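Local coordinates for protein putative S41 protease (Bacteroides fragilis NCTC 9343, PDB 3K50) that is of unknown function but, as a putative S41-family peptidase with a PDZ-like domain, probably hydrolyses peptide bonds, at residues F197-T202 and A207-L212; H177-I182 and R213-D218. All blocks are in the same frame, centred on the assembly; numbering follows the deposited sequence. Where two conformers were deposited one is given.

Both interactions use helix 207-221, and their segments on it adjoin: interaction 1 takes its first six residues, 207-212, and interaction 2 the next six, 213-218. The centres of the two contacts lie about 14 Å apart. Along the chain comes first strand segment 177-182, at one edge of the mixed sheet, then strand 187-194, then loop segment 197-202, and then the helix. Interaction 1 ties the start of the helix to the loop before it, and interaction 2, bridging 30 residues, packs its next turns beside the edge strand. The helix belongs to the S41 peptidase region, of the ClpP/crotonase clan.

Interaction 1: residues F197-T202 and A207-L212; sequences FKAGPT and AYNDDL
Ala207 opens the helix with its CB 3.8 Å from CD of Pro201, where the loop 197-202 turns across the first residues of the helix. Next comes Tyr208, the main side chain of the contact. Its CG lies anti to the carbonyl carbon (chi1 -56°), which lays the ring along the loop with one face against Gly200 and Pro201. Two CH-pi contacts share that face: Gly200 CA lies 3.8 Å from the centroid of the Tyr208 ring, and Pro201 CD 3.9 Å from the same centroid. Lys198 O approaches the ring edge in its plane. The extended side chain of Lys198 runs beside the ring in the same direction, and a water joins Lys198 NZ to Tyr208 OH.

The backbone of the helix start is gripped by a single carbonyl. Ala199 O accepts from Asn209 N at 3.0 Å (N-H...O angle 155°) and more weakly from Tyr208 N, at 2.7 Å but with a bent geometry. Asn209 then folds its amide over Ala199, ND2 coming within 3.5 Å of Ala199 CB. A second water donates to both Asn209 OD1 and Lys198 O, while Asn209 ND2 bonds to Gln206 OE1, so both ends of the amide are held.

The contact sits in the connection from strand 187-194 to helix 207-221. Asn209 also packs on Cys241 and Leu244 of helix 239-249, and further along the helix Leu212 rests on Leu192 and Tyr194 of the strand.

Interaction 2: residues H177-I182 and R213-D218; sequences HRFEII and RRAFRD
Phe179, in one of its two modelled conformers, reaches from the strand to Ala215 and Asp218 in a strand-helix packing contact within the alpha/beta fold of the S41 peptidase region. Strand 176-184 is one of the two edge strands of the mixed sheet and pairs antiparallel with strand 187-194; the axes of 177-182 and 213-218 run nearly parallel (8°) and come within 9.7 Å of each other. Just before Phe179, a classic beta bulge puts His177 and Arg178 together opposite Met193 of strand 187-194.

The CB of Phe179 points toward the helix, and with CG anti to the backbone N the ring of this conformer reaches across to the helix. On its CD2 side the ring first meets the methyl of Ala215, Phe179 CD2 lying 4.0 Å from Ala215 CB. One atom further out, Phe179 CE2 approaches Ala215 O at 3.4 Å. This oxygen sits at the ring edge, near its plane, so in this contact the C-H at CE2, rather than the pi face, is turned to the carbonyl oxygen. At the far end of the ring, CZ lies 3.6 Å from Asp218 CB, about one helical turn on. The Phe179 ring and the Asp218 carboxylate stand nearly perpendicular, their planes 82° apart, and it is the methylene of Asp218 that does the touching. Phe179 also stacks with Phe219, the next residue of the helix.

Two residues along the strand, Ile181 adds a smaller contact through its CD1, 3.8 Å from Asp218 O. The acid of Asp218 has its own partner within the helix: Arg217 NH2 makes a salt bridge with Asp218 OD1 at 3.2 Å, meeting that oxygen on its syn side and 26° out of the carboxylate plane.

Interaction 1: residues F197-T202 and A207-L212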
ATOM      1  N   PHE A 197      -0.638  -6.163  -2.295  1.00 30.26           N
ATOM      2  CA  PHE A 197      -0.761  -7.610  -2.142  1.00 30.75           C
ATOM      3  C   PHE A 197      -1.823  -8.105  -3.137  1.00 30.36           C
ATOM      4  O   PHE A 197      -2.996  -8.330  -2.790  1.00 31.45           O
ATOM      5  CB  PHE A 197      -1.107  -7.975  -0.685  1.00 30.85           C
ATOM      6  CG  PHE A 197       0.026  -7.701   0.286  1.00 27.84           C
ATOM      7  CD1 PHE A 197       0.283  -6.440   0.713  1.00 29.39           C
ATOM      8  CD2 PHE A 197       0.824  -8.728   0.753  1.00 35.54           C
ATOM      9  CE1 PHE A 197       1.340  -6.183   1.574  1.00 30.34           C
ATOM     10  CE2 PHE A 197       1.877  -8.481   1.610  1.00 34.70           C
ATOM     11  CZ  PHE A 197       2.141  -7.197   2.011  1.00 34.59           C
ATOM     12  N   LYS A 198      -1.388  -8.338  -4.359  1.00 30.94           N
ATOM     13  CA  LYS A 198      -2.267  -8.753  -5.437  1.00 33.20           C
ATOM     14  C   LYS A 198      -1.553  -9.850  -6.227  1.00 31.78           C
ATOM     15  O   LYS A 198      -0.416  -9.670  -6.611  1.00 33.85           O
ATOM     16  CB  LYS A 198      -2.573  -7.520  -6.298  1.00 34.62           C
ATOM     17  CG  LYS A 198      -3.767  -7.721  -7.230  1.00 38.86           C
ATOM     18  CD  LYS A 198      -4.039  -6.479  -8.005  1.00 43.53           C
ATOM     19  CE  LYS A 198      -5.162  -6.645  -8.984  1.00 52.80           C
ATOM     20  NZ  LYS A 198      -5.317  -5.356  -9.712  1.00 61.10           N
ATOM     21  N   ALA A 199      -2.235 -10.960  -6.469  1.00 30.12           N
ATOM     22  CA  ALA A 199      -1.638 -12.146  -7.012  1.00 30.17           C
ATOM     23  C   ALA A 199      -1.416 -12.053  -8.503  1.00 33.49           C
ATOM     24  O   ALA A 199      -0.420 -12.554  -8.978  1.00 29.82           O
ATOM     25  CB  ALA A 199      -2.489 -13.402  -6.621  1.00 33.05           C
ATOM     26  N   GLY A 200      -2.316 -11.374  -9.225  1.00 35.03           N
ATOM     27  CA  GLY A 200      -2.217 -11.229 -10.668  1.00 33.77           C
ATOM     28  C   GLY A 200      -3.250 -10.227 -11.199  1.00 37.00           C
ATOM     29  O   GLY A 200      -4.082  -9.714 -10.411  1.00 32.71           O
ATOM     30  N   PRO A 201      -3.173  -9.902 -12.519  1.00 38.31           N
ATOM     31  CA  PRO A 201      -4.090  -8.918 -13.123  1.00 40.39           C
ATOM     32  C   PRO A 201      -5.547  -9.397 -13.190  1.00 45.31           C
ATOM     33  O   PRO A 201      -6.431  -8.587 -13.028  1.00 50.81           O
ATOM     34  CB  PRO A 201      -3.508  -8.672 -14.526  1.00 39.20           C
ATOM     35  CG  PRO A 201      -2.678  -9.892 -14.827  1.00 42.26           C
ATOM     36  CD  PRO A 201      -2.157 -10.379 -13.481  1.00 38.32           C
ATOM     37  N   THR A 202      -5.781 -10.694 -13.377  1.00 49.32           N
ATOM     38  CA  THR A 202      -7.127 -11.247 -13.447  1.00 51.03           C
ATOM     39  C   THR A 202      -7.429 -12.102 -12.210  1.00 52.82           C
ATOM     40  O   THR A 202      -6.521 -12.463 -11.459  1.00 46.49           O
ATOM     41  CB  THR A 202      -7.326 -12.067 -14.729  1.00 52.76           C
ATOM     42  OG1 THR A 202      -6.489 -13.223 -14.685  1.00 54.80           O
ATOM     43  CG2 THR A 202      -7.011 -11.226 -15.996  1.00 45.92           C
ATOM     44  N   ALA A 207       0.289 -14.313 -11.889  1.00 36.04           N
ATOM     45  CA  ALA A 207       1.339 -13.577 -12.573  1.00 35.92           C
ATOM     46  C   ALA A 207       2.195 -12.698 -11.639  1.00 35.26           C
ATOM     47  O   ALA A 207       3.419 -12.724 -11.752  1.00 35.21           O
ATOM     48  CB  ALA A 207       0.756 -12.738 -13.736  1.00 32.57           C
ATOM     49  N   TYR A 208       1.588 -11.968 -10.712  1.00 33.44           N
ATOM     50  CA  TYR A 208       2.408 -11.059  -9.867  1.00 33.55           C
ATOM     51  C   TYR A 208       3.101 -11.814  -8.771  1.00 33.41           C
ATOM     52  O   TYR A 208       4.184 -11.438  -8.379  1.00 30.69           O
ATOM     53  CB  TYR A 208       1.599  -9.954  -9.250  1.00 30.82           C
ATOM     54  CG  TYR A 208       0.818  -9.102 -10.240  1.00 34.44           C
ATOM     55  CD1 TYR A 208       1.317  -8.825 -11.509  1.00 30.99           C
ATOM     56  CD2 TYR A 208      -0.393  -8.479  -9.855  1.00 35.66           C
ATOM     57  CE1 TYR A 208       0.609  -8.013 -12.393  1.00 35.98           C
ATOM     58  CE2 TYR A 208      -1.104  -7.639 -10.729  1.00 31.25           C
ATOM     59  CZ  TYR A 208      -0.596  -7.399 -11.985  1.00 35.92           C
ATOM     60  OH  TYR A 208      -1.288  -6.582 -12.871  1.00 35.17           O
ATOM     61  N   ASN A 209       2.453 -12.850  -8.250  1.00 31.78           N
ATOM     62  CA  ASN A 209       3.131 -13.695  -7.296  1.00 32.41           C
ATOM     63  C   ASN A 209       4.359 -14.357  -7.941  1.00 31.99           C
ATOM     64  O   ASN A 209       5.382 -14.512  -7.276  1.00 30.72           O
ATOM     65  CB  ASN A 209       2.228 -14.759  -6.755  1.00 27.76           C
ATOM     66  CG  ASN A 209       1.307 -14.263  -5.742  1.00 34.70           C
ATOM     67  OD1 ASN A 209       1.471 -13.158  -5.209  1.00 34.13           O
ATOM     68  ND2 ASN A 209       0.308 -15.099  -5.414  1.00 39.09           N
ATOM     69  N   ASP A 210       4.280 -14.706  -9.228  1.00 32.23           N
ATOM     70  CA  ASP A 210       5.455 -15.257  -9.927  1.00 32.04           C
ATOM     71  C   ASP A 210       6.541 -14.184 -10.143  1.00 30.15           C
ATOM     72  O   ASP A 210       7.716 -14.501 -10.135  1.00 29.58           O
ATOM     73  CB  ASP A 210       5.064 -16.042 -11.210  1.00 31.35           C
ATOM     74  CG  ASP A 210       4.418 -17.406 -10.867  1.00 37.00           C
ATOM     75  OD1 ASP A 210       4.699 -17.913  -9.766  1.00 37.58           O
ATOM     76  OD2 ASP A 210       3.632 -17.976 -11.655  1.00 39.40           O
ATOM     77  N   ASP A 211       6.148 -12.937 -10.373  1.00 32.97           N
ATOM     78  CA  ASP A 211       7.110 -11.825 -10.414  1.00 29.05           C
ATOM     79  C   ASP A 211       7.809 -11.748  -9.052  1.00 29.11           C
ATOM     80  O   ASP A 211       9.007 -11.507  -8.973  1.00 31.43           O
ATOM     81  CB  ASP A 211       6.416 -10.472 -10.624  1.00 28.45           C
ATOM     82  CG  ASP A 211       5.868 -10.298 -11.991  1.00 36.98           C
ATOM     83  OD1 ASP A 211       6.383 -10.961 -12.921  1.00 35.58           O
ATOM     84  OD2 ASP A 211       4.931  -9.476 -12.157  1.00 40.22           O
ATOM     85  N   LEU A 212       7.030 -11.850  -7.977  1.00 27.07           N
ATOM     86  CA  LEU A 212       7.616 -11.805  -6.605  1.00 28.49           C
ATOM     87  C   LEU A 212       8.607 -12.967  -6.381  1.00 27.43           C
ATOM     88  O   LEU A 212       9.708 -12.765  -5.867  1.00 27.30           O
ATOM     89  CB  LEU A 212       6.520 -11.797  -5.522  1.00 24.71           C
ATOM     90  CG  LEU A 212       6.871 -11.643  -4.048  1.00 30.08           C
ATOM     91  CD1 LEU A 212       7.453 -10.257  -3.780  1.00 24.97           C
ATOM     92  CD2 LEU A 212       5.649 -11.842  -3.142  1.00 25.37           C
TER
HETATM   93  O   HOH W   1       2.065 -10.395  -5.403  1.00 26.90           O
HETATM   94  O   HOH W   2      -3.503  -5.464 -11.694  1.00 48.64           O

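Interaction 2: residues H177-I182 and R213-D218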
ATOM      1  N   HIS A 177       7.377  -3.218  -7.694  1.00 30.09           N
ATOM      2  CA  HIS A 177       7.694  -1.875  -8.269  1.00 29.49           C
ATOM      3  C   HIS A 177       9.139  -1.580  -8.478  1.00 32.13           C
ATOM      4  O   HIS A 177       9.524  -0.971  -9.479  1.00 29.23           O
ATOM      5  CB  HIS A 177       7.086  -0.804  -7.372  1.00 33.13           C
ATOM      6  CG  HIS A 177       7.228   0.580  -7.908  1.00 32.88           C
ATOM      7  ND1 HIS A 177       6.627   0.986  -9.079  1.00 33.44           N
ATOM      8  CD2 HIS A 177       7.924   1.643  -7.440  1.00 32.50           C
ATOM      9  CE1 HIS A 177       6.938   2.256  -9.292  1.00 38.40           C
ATOM     10  NE2 HIS A 177       7.724   2.675  -8.312  1.00 26.85           N
ATOM     11  N   ARG A 178       9.972  -2.012  -7.555  1.00 32.13           N
ATOM     12  CA  ARG A 178      11.406  -1.818  -7.721  1.00 31.95           C
ATOM     13  C   ARG A 178      12.158  -2.903  -6.911  1.00 33.38           C
ATOM     14  O   ARG A 178      11.719  -3.285  -5.807  1.00 32.50           O
ATOM     15  CB  ARG A 178      11.813  -0.412  -7.249  1.00 33.85           C
ATOM     16  CG  ARG A 178      12.899   0.315  -8.115  1.00 50.62           C
ATOM     17  CD  ARG A 178      12.368   0.719  -9.510  1.00 55.16           C
ATOM     18  NE  ARG A 178      11.881   2.109  -9.727  1.00 54.32           N
ATOM     19  CZ  ARG A 178      10.921   2.473 -10.607  1.00 51.58           C
ATOM     20  NH1 ARG A 178      10.135   1.582 -11.236  1.00 48.09           N
ATOM     21  NH2 ARG A 178      10.645   3.762 -10.758  1.00 58.04           N
ATOM     22  N   PHE A 179      13.302  -3.291  -7.482  0.50 30.61           N
ATOM     23  CA  PHE A 179      14.215  -4.343  -7.026  0.50 31.57           C
ATOM     24  C   PHE A 179      15.653  -3.886  -7.023  0.50 33.30           C
ATOM     25  O   PHE A 179      16.099  -3.203  -7.961  0.50 29.43           O
ATOM     26  CB  PHE A 179      14.160  -5.495  -8.035  0.50 30.36           C
ATOM     27  CG  PHE A 179      15.189  -6.592  -7.817  0.50 28.62           C
ATOM     28  CD1 PHE A 179      16.476  -6.508  -8.364  0.50 35.01           C
ATOM     29  CD2 PHE A 179      14.839  -7.749  -7.116  0.50 26.03           C
ATOM     30  CE1 PHE A 179      17.432  -7.555  -8.191  0.50 24.49           C
ATOM     31  CE2 PHE A 179      15.764  -8.787  -6.946  0.50 29.54           C
ATOM     32  CZ  PHE A 179      17.080  -8.673  -7.492  0.50 29.86           C
ATOM     33  N   GLU A 180      16.404  -4.263  -5.998  1.00 37.30           N
ATOM     34  CA  GLU A 180      17.833  -4.025  -6.069  1.00 38.34           C
ATOM     35  C   GLU A 180      18.581  -4.856  -5.069  1.00 36.90           C
ATOM     36  O   GLU A 180      18.026  -5.181  -4.006  1.00 32.22           O
ATOM     37  CB  GLU A 180      18.149  -2.587  -5.659  1.00 38.52           C
ATOM     38  CG  GLU A 180      18.240  -1.635  -6.772  1.00 57.47           C
ATOM     39  CD  GLU A 180      18.995  -0.492  -6.350  1.00 65.27           C
ATOM     40  OE1 GLU A 180      18.661   0.024  -5.256  1.00 71.40           O
ATOM     41  OE2 GLU A 180      19.945  -0.155  -7.078  1.00 75.25           O
ATOM     42  N   ILE A 181      19.841  -5.174  -5.408  1.00 33.71           N
ATOM     43  CA  ILE A 181      20.784  -5.752  -4.444  1.00 30.39           C
ATOM     44  C   ILE A 181      21.843  -4.672  -4.204  1.00 31.50           C
ATOM     45  O   ILE A 181      22.499  -4.207  -5.145  1.00 31.18           O
ATOM     46  CB  ILE A 181      21.430  -7.051  -4.906  1.00 32.06           C
ATOM     47  CG1 ILE A 181      20.341  -8.121  -5.060  1.00 34.63           C
ATOM     48  CG2 ILE A 181      22.497  -7.501  -3.874  1.00 32.13           C
ATOM     49  CD1 ILE A 181      20.785  -9.338  -5.843  1.00 33.88           C
ATOM     50  N   ILE A 182      21.989  -4.277  -2.947  1.00 30.53           N
ATOM     51  CA  ILE A 182      22.902  -3.229  -2.544  1.00 28.99           C
ATOM     52  C   ILE A 182      24.027  -3.776  -1.704  1.00 30.50           C
ATOM     53  O   ILE A 182      23.791  -4.337  -0.608  1.00 31.64           O
ATOM     54  CB  ILE A 182      22.109  -2.205  -1.694  1.00 32.15           C
ATOM     55  CG1 ILE A 182      20.868  -1.723  -2.496  1.00 32.44           C
ATOM     56  CG2 ILE A 182      23.001  -1.046  -1.165  1.00 32.76           C
ATOM     57  CD1 ILE A 182      19.795  -1.025  -1.624  1.00 30.08           C
ATOM     58  N   ARG A 213       8.232 -14.173  -6.799  1.00 27.81           N
ATOM     59  CA  ARG A 213       9.099 -15.319  -6.696  1.00 28.40           C
ATOM     60  C   ARG A 213      10.370 -15.079  -7.444  1.00 32.99           C
ATOM     61  O   ARG A 213      11.450 -15.499  -7.004  1.00 30.13           O
ATOM     62  CB  ARG A 213       8.452 -16.582  -7.268  1.00 28.57           C
ATOM     63  CG  ARG A 213       7.342 -17.137  -6.389  1.00 28.82           C
ATOM     64  CD  ARG A 213       6.694 -18.352  -6.971  1.00 27.10           C
ATOM     65  NE  ARG A 213       5.649 -18.867  -6.036  1.00 25.97           N
ATOM     66  CZ  ARG A 213       4.311 -18.703  -6.157  1.00 39.37           C
ATOM     67  NH1 ARG A 213       3.762 -18.053  -7.170  1.00 32.83           N
ATOM     68  NH2 ARG A 213       3.486 -19.184  -5.228  1.00 32.18           N
ATOM     69  N   ARG A 214      10.247 -14.456  -8.603  1.00 31.53           N
ATOM     70  CA  ARG A 214      11.406 -14.255  -9.458  1.00 31.32           C
ATOM     71  C   ARG A 214      12.417 -13.340  -8.799  1.00 30.38           C
ATOM     72  O   ARG A 214      13.601 -13.575  -8.933  1.00 33.94           O
ATOM     73  CB  ARG A 214      10.965 -13.704 -10.810  1.00 35.71           C
ATOM     74  CG  ARG A 214      12.104 -13.603 -11.841  1.00 41.97           C
ATOM     75  CD  ARG A 214      11.639 -13.685 -13.295  1.00 64.20           C
ATOM     76  NE  ARG A 214      10.472 -12.850 -13.579  1.00 76.17           N
ATOM     77  CZ  ARG A 214       9.193 -13.257 -13.632  1.00 78.70           C
ATOM     78  NH1 ARG A 214       8.802 -14.531 -13.441  1.00 71.91           N
ATOM     79  NH2 ARG A 214       8.271 -12.354 -13.891  1.00 78.99           N
ATOM     80  N   ALA A 215      11.928 -12.288  -8.143  1.00 28.64           N
ATOM     81  CA  ALA A 215      12.724 -11.352  -7.388  1.00 30.57           C
ATOM     82  C   ALA A 215      13.468 -12.108  -6.254  1.00 32.54           C
ATOM     83  O   ALA A 215      14.679 -11.931  -6.056  1.00 30.72           O
ATOM     84  CB  ALA A 215      11.785 -10.247  -6.780  1.00 27.99           C
ATOM     85  N   PHE A 216      12.743 -12.969  -5.526  1.00 30.22           N
ATOM     86  CA  PHE A 216      13.378 -13.712  -4.417  1.00 32.00           C
ATOM     87  C   PHE A 216      14.453 -14.724  -4.935  1.00 34.62           C
ATOM     88  O   PHE A 216      15.518 -14.877  -4.337  1.00 31.57           O
ATOM     89  CB  PHE A 216      12.320 -14.323  -3.509  1.00 31.21           C
ATOM     90  CG  PHE A 216      11.842 -13.398  -2.440  1.00 30.40           C
ATOM     91  CD1 PHE A 216      11.010 -12.327  -2.733  1.00 37.47           C
ATOM     92  CD2 PHE A 216      12.274 -13.543  -1.151  1.00 28.52           C
ATOM     93  CE1 PHE A 216      10.650 -11.437  -1.751  1.00 34.11           C
ATOM     94  CE2 PHE A 216      11.858 -12.707  -0.147  1.00 31.60           C
ATOM     95  CZ  PHE A 216      11.052 -11.641  -0.443  1.00 32.80           C
ATOM     96  N   ARG A 217      14.200 -15.373  -6.065  1.00 31.26           N
ATOM     97  CA  ARG A 217      15.195 -16.206  -6.665  1.00 32.90           C
ATOM     98  C   ARG A 217      16.477 -15.374  -6.959  1.00 30.41           C
ATOM     99  O   ARG A 217      17.577 -15.833  -6.688  1.00 28.26           O
ATOM    100  CB  ARG A 217      14.656 -16.799  -7.962  1.00 30.52           C
ATOM    101  CG  ARG A 217      15.614 -17.823  -8.652  1.00 35.08           C
ATOM    102  CD  ARG A 217      15.242 -18.009 -10.132  1.00 44.57           C
ATOM    103  NE  ARG A 217      15.255 -16.714 -10.816  1.00 61.57           N
ATOM    104  CZ  ARG A 217      15.018 -16.512 -12.110  1.00 68.56           C
ATOM    105  NH1 ARG A 217      14.775 -17.534 -12.926  1.00 64.02           N
ATOM    106  NH2 ARG A 217      15.062 -15.265 -12.585  1.00 69.20           N
ATOM    107  N   ASP A 218      16.318 -14.173  -7.515  1.00 29.78           N
ATOM    108  CA  ASP A 218      17.438 -13.267  -7.821  1.00 31.74           C
ATOM    109  C   ASP A 218      18.132 -12.834  -6.524  1.00 30.99           C
ATOM    110  O   ASP A 218      19.363 -12.789  -6.460  1.00 28.63           O
ATOM    111  CB  ASP A 218      16.965 -12.040  -8.614  1.00 33.92           C
ATOM    112  CG  ASP A 218      16.538 -12.369 -10.059  1.00 38.50           C
ATOM    113  OD1 ASP A 218      16.769 -13.525 -10.534  1.00 42.16           O
ATOM    114  OD2 ASP A 218      15.969 -11.456 -10.705  1.00 43.03           O
TER